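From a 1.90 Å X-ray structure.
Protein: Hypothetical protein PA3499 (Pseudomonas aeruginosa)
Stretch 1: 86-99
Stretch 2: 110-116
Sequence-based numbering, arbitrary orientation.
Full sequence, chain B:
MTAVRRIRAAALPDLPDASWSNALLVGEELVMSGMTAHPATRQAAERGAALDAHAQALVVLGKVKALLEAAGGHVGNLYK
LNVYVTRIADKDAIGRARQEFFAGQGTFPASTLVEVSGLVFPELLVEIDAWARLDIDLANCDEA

Stretch 1, residues 86-99: TRIADKDAIGRARQ
Stretch 2 (110-116) ASTLVEV

Residues 86-99 leave a loop through a 3-10 segment (Ile88-Asp90) and enter a helix at Lys91 that runs past Gln99. Strand 110-115 passes it nearly antiparallel, at 147° between N-to-C directions and 10.5 Å between axes at closest approach. The register sets Ile88 CA 5.3 Å from Glu115 CA and Lys91 CA 7.5 Å from Leu113 CA. Strand alternation turns Ser111, Leu113 and Glu115 toward the first stretch, and 448 Å² is buried in all.

Leu113 (chi1 -170°, chi2 157°) forms the apolar centre. Its CD2 lies 3.9 Å from CD1 of Ile88 (chi1 t, chi2 p) and 4.1 Å from CB of Lys91, while its CD1 lies 4.0 Å from CG2 of Ile94 (m, chi2 43°). Lys91 starts toward the strand, but its p, t, t, p chain leads the amine away, where NZ forms a salt bridge with Asp92 OD1 at 2.9 Å; the lysine thus contributes aliphatic carbon here and carries its charge away from the strand.

Polar contacts flank this centre. Glu115 extends (t, t, chi3 -80°) to the start of the 3-10 segment, and its OE1 accepts a hydrogen bond from Ile88 N (2.8 Å, 155°), satisfying an amide that precedes the helical bonding pattern. Nearby, water 1 donates to Thr86 O and Val116 O, both at 2.6 Å. The CA-to-CB bond of Arg87 points away from the strand, and its m, t, m chain (chi4 -168°) brings NE 2.8 Å from Asp90 OD2 in a salt bridge.

At the other end, buried Arg98 (m, t, m, chi4 -151°) reaches toward the strand. A weak hydrogen bond joins its NH2 to OG of Ser111 (chi1 t), 2.8 Å away at the guanidinium edge. Water 2 accepts from Arg98 NH1 and donates to Ser111 OG, each at 2.9 Å, so the small hydroxyl meets the arginine both directly and through solvent.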

# COMPACT_ATOMS: atom_id res chain seq x y z
N THR B 86 -6.04 9.43 -11.33
CA THR B 86 -5.49 10.73 -11.67
C THR B 86 -6.45 11.88 -11.41
O THR B 86 -6.02 13.02 -11.33
CB THR B 86 -5.02 10.78 -13.14
OG1 THR B 86 -6.12 10.45 -13.99
CG2 THR B 86 -3.85 9.82 -13.35
N ARG B 87 -7.74 11.57 -11.29
CA ARG B 87 -8.80 12.55 -11.06
C ARG B 87 -9.71 12.02 -9.97
O ARG B 87 -10.46 11.05 -10.17
CB ARG B 87 -9.62 12.81 -12.35
CG ARG B 87 -8.76 13.15 -13.55
CD ARG B 87 -9.60 13.49 -14.79
NE ARG B 87 -10.44 12.37 -15.16
CZ ARG B 87 -11.12 12.26 -16.30
NH1 ARG B 87 -11.05 13.19 -17.23
NH2 ARG B 87 -11.87 11.21 -16.50
N ILE B 88 -9.71 12.69 -8.82
CA ILE B 88 -10.53 12.24 -7.70
C ILE B 88 -12.03 12.22 -8.03
O ILE B 88 -12.76 11.40 -7.48
CB ILE B 88 -10.30 13.05 -6.41
CG1 ILE B 88 -10.76 12.26 -5.17
CG2 ILE B 88 -10.90 14.47 -6.49
CD1 ILE B 88 -9.89 11.07 -4.82
N ALA B 89 -12.45 13.07 -8.97
CA ALA B 89 -13.83 13.09 -9.46
C ALA B 89 -14.24 11.74 -10.02
O ALA B 89 -15.42 11.48 -10.09
CB ALA B 89 -14.01 14.15 -10.54
N ASP B 90 -13.29 10.90 -10.41
CA ASP B 90 -13.59 9.59 -11.01
C ASP B 90 -13.89 8.50 -9.97
O ASP B 90 -14.12 7.35 -10.33
CB ASP B 90 -12.42 9.14 -11.91
CG ASP B 90 -12.30 9.97 -13.19
OD1 ASP B 90 -13.29 10.60 -13.58
OD2 ASP B 90 -11.21 10.00 -13.81
N LYS B 91 -13.87 8.85 -8.68
CA LYS B 91 -14.08 7.85 -7.63
C LYS B 91 -15.38 7.09 -7.80
O LYS B 91 -15.41 5.88 -7.59
CB LYS B 91 -14.01 8.49 -6.22
CG LYS B 91 -15.10 9.49 -5.92
CD LYS B 91 -15.00 10.07 -4.50
CE LYS B 91 -16.26 10.85 -4.15
NZ LYS B 91 -17.42 9.94 -3.97
N ASP B 92 -16.44 7.77 -8.23
CA ASP B 92 -17.72 7.08 -8.36
C ASP B 92 -17.76 6.14 -9.58
O ASP B 92 -18.58 5.24 -9.62
CB ASP B 92 -18.86 8.06 -8.43
CG ASP B 92 -19.13 8.75 -7.09
OD1 ASP B 92 -18.61 8.24 -6.05
OD2 ASP B 92 -19.87 9.76 -7.10
N ALA B 93 -16.93 6.43 -10.57
CA ALA B 93 -16.80 5.60 -11.76
C ALA B 93 -16.11 4.30 -11.37
O ALA B 93 -16.47 3.24 -11.88
CB ALA B 93 -16.03 6.32 -12.82
N ILE B 94 -15.09 4.37 -10.51
CA ILE B 94 -14.48 3.17 -9.96
C ILE B 94 -15.53 2.38 -9.14
O ILE B 94 -15.64 1.14 -9.26
CB ILE B 94 -13.19 3.53 -9.13
CG1 ILE B 94 -11.94 3.74 -10.01
CG2 ILE B 94 -12.83 2.38 -8.25
CD1 ILE B 94 -11.99 4.51 -11.25
N GLY B 95 -16.33 3.08 -8.35
CA GLY B 95 -17.46 2.43 -7.65
C GLY B 95 -18.39 1.63 -8.56
O GLY B 95 -18.70 0.46 -8.30
N ARG B 96 -18.76 2.22 -9.69
CA ARG B 96 -19.63 1.58 -10.65
C ARG B 96 -18.99 0.33 -11.21
O ARG B 96 -19.64 -0.69 -11.29
CB ARG B 96 -19.93 2.50 -11.81
CG ARG B 96 -21.11 3.36 -11.62
CD ARG B 96 -21.39 4.14 -12.90
NE ARG B 96 -22.54 5.04 -12.75
CZ ARG B 96 -22.53 6.18 -12.05
NH1 ARG B 96 -21.43 6.59 -11.37
NH2 ARG B 96 -23.64 6.89 -12.03
N ALA B 97 -17.70 0.42 -11.56
CA ALA B 97 -16.92 -0.72 -12.05
C ALA B 97 -16.93 -1.88 -11.04
O ALA B 97 -17.18 -3.04 -11.39
CB ALA B 97 -15.50 -0.30 -12.36
N ARG B 98 -16.68 -1.55 -9.77
CA ARG B 98 -16.72 -2.54 -8.72
C ARG B 98 -18.09 -3.18 -8.55
O ARG B 98 -18.19 -4.41 -8.38
CB ARG B 98 -16.23 -1.94 -7.42
CG ARG B 98 -14.73 -1.77 -7.40
CD ARG B 98 -14.22 -1.47 -6.01
NE ARG B 98 -14.57 -0.12 -5.58
CZ ARG B 98 -13.86 0.61 -4.72
NH1 ARG B 98 -14.27 1.83 -4.43
NH2 ARG B 98 -12.76 0.14 -4.16
N GLN B 99 -19.16 -2.39 -8.61
CA GLN B 99 -20.50 -2.97 -8.48
C GLN B 99 -20.73 -4.00 -9.58
O GLN B 99 -21.29 -5.07 -9.35
CB GLN B 99 -21.59 -1.90 -8.52
CG GLN B 99 -21.59 -1.02 -7.26
CD GLN B 99 -22.19 -1.68 -6.03
OE1 GLN B 99 -22.77 -2.76 -6.10
NE2 GLN B 99 -22.03 -1.03 -4.89
N ALA B 110 -11.79 -4.67 1.07
CA ALA B 110 -11.42 -3.39 1.66
C ALA B 110 -10.76 -2.55 0.55
O ALA B 110 -10.35 -3.07 -0.47
CB ALA B 110 -10.45 -3.59 2.83
N SER B 111 -10.73 -1.23 0.75
CA SER B 111 -10.18 -0.33 -0.27
C SER B 111 -9.66 0.97 0.28
O SER B 111 -10.16 1.48 1.28
CB SER B 111 -11.25 -0.01 -1.30
OG SER B 111 -10.69 0.77 -2.37
N THR B 112 -8.63 1.49 -0.37
CA THR B 112 -8.22 2.87 -0.21
C THR B 112 -8.11 3.45 -1.62
O THR B 112 -7.54 2.81 -2.50
CB THR B 112 -6.86 2.96 0.50
OG1 THR B 112 -6.98 2.36 1.79
CG2 THR B 112 -6.43 4.45 0.66
N LEU B 113 -8.65 4.64 -1.82
CA LEU B 113 -8.66 5.28 -3.15
C LEU B 113 -8.14 6.70 -2.95
O LEU B 113 -8.70 7.44 -2.14
CB LEU B 113 -10.10 5.31 -3.69
CG LEU B 113 -10.30 5.72 -5.17
CD1 LEU B 113 -11.62 5.19 -5.72
CD2 LEU B 113 -10.25 7.25 -5.25
N VAL B 114 -7.06 7.04 -3.65
CA VAL B 114 -6.46 8.36 -3.54
C VAL B 114 -6.12 8.88 -4.93
O VAL B 114 -5.97 8.11 -5.89
CB VAL B 114 -5.18 8.39 -2.63
CG1 VAL B 114 -5.54 7.96 -1.16
CG2 VAL B 114 -4.03 7.56 -3.22
N GLU B 115 -6.03 10.20 -5.05
CA GLU B 115 -5.61 10.78 -6.33
C GLU B 115 -4.10 10.98 -6.33
O GLU B 115 -3.55 11.70 -5.50
CB GLU B 115 -6.30 12.10 -6.57
CG GLU B 115 -6.03 12.69 -7.94
CD GLU B 115 -6.41 14.15 -8.00
OE1 GLU B 115 -7.60 14.45 -8.16
OE2 GLU B 115 -5.50 14.98 -7.91
N VAL B 116 -3.44 10.36 -7.29
CA VAL B 116 -2.01 10.55 -7.51
C VAL B 116 -1.81 11.63 -8.57
O VAL B 116 -2.75 12.03 -9.29
CB VAL B 116 -1.33 9.20 -7.90
CG1 VAL B 116 -1.39 8.18 -6.71
CG2 VAL B 116 -1.91 8.64 -9.16
O HOH W 1 -3.45 13.53 -11.25
O HOH W 2 -12.58 3.01 -2.35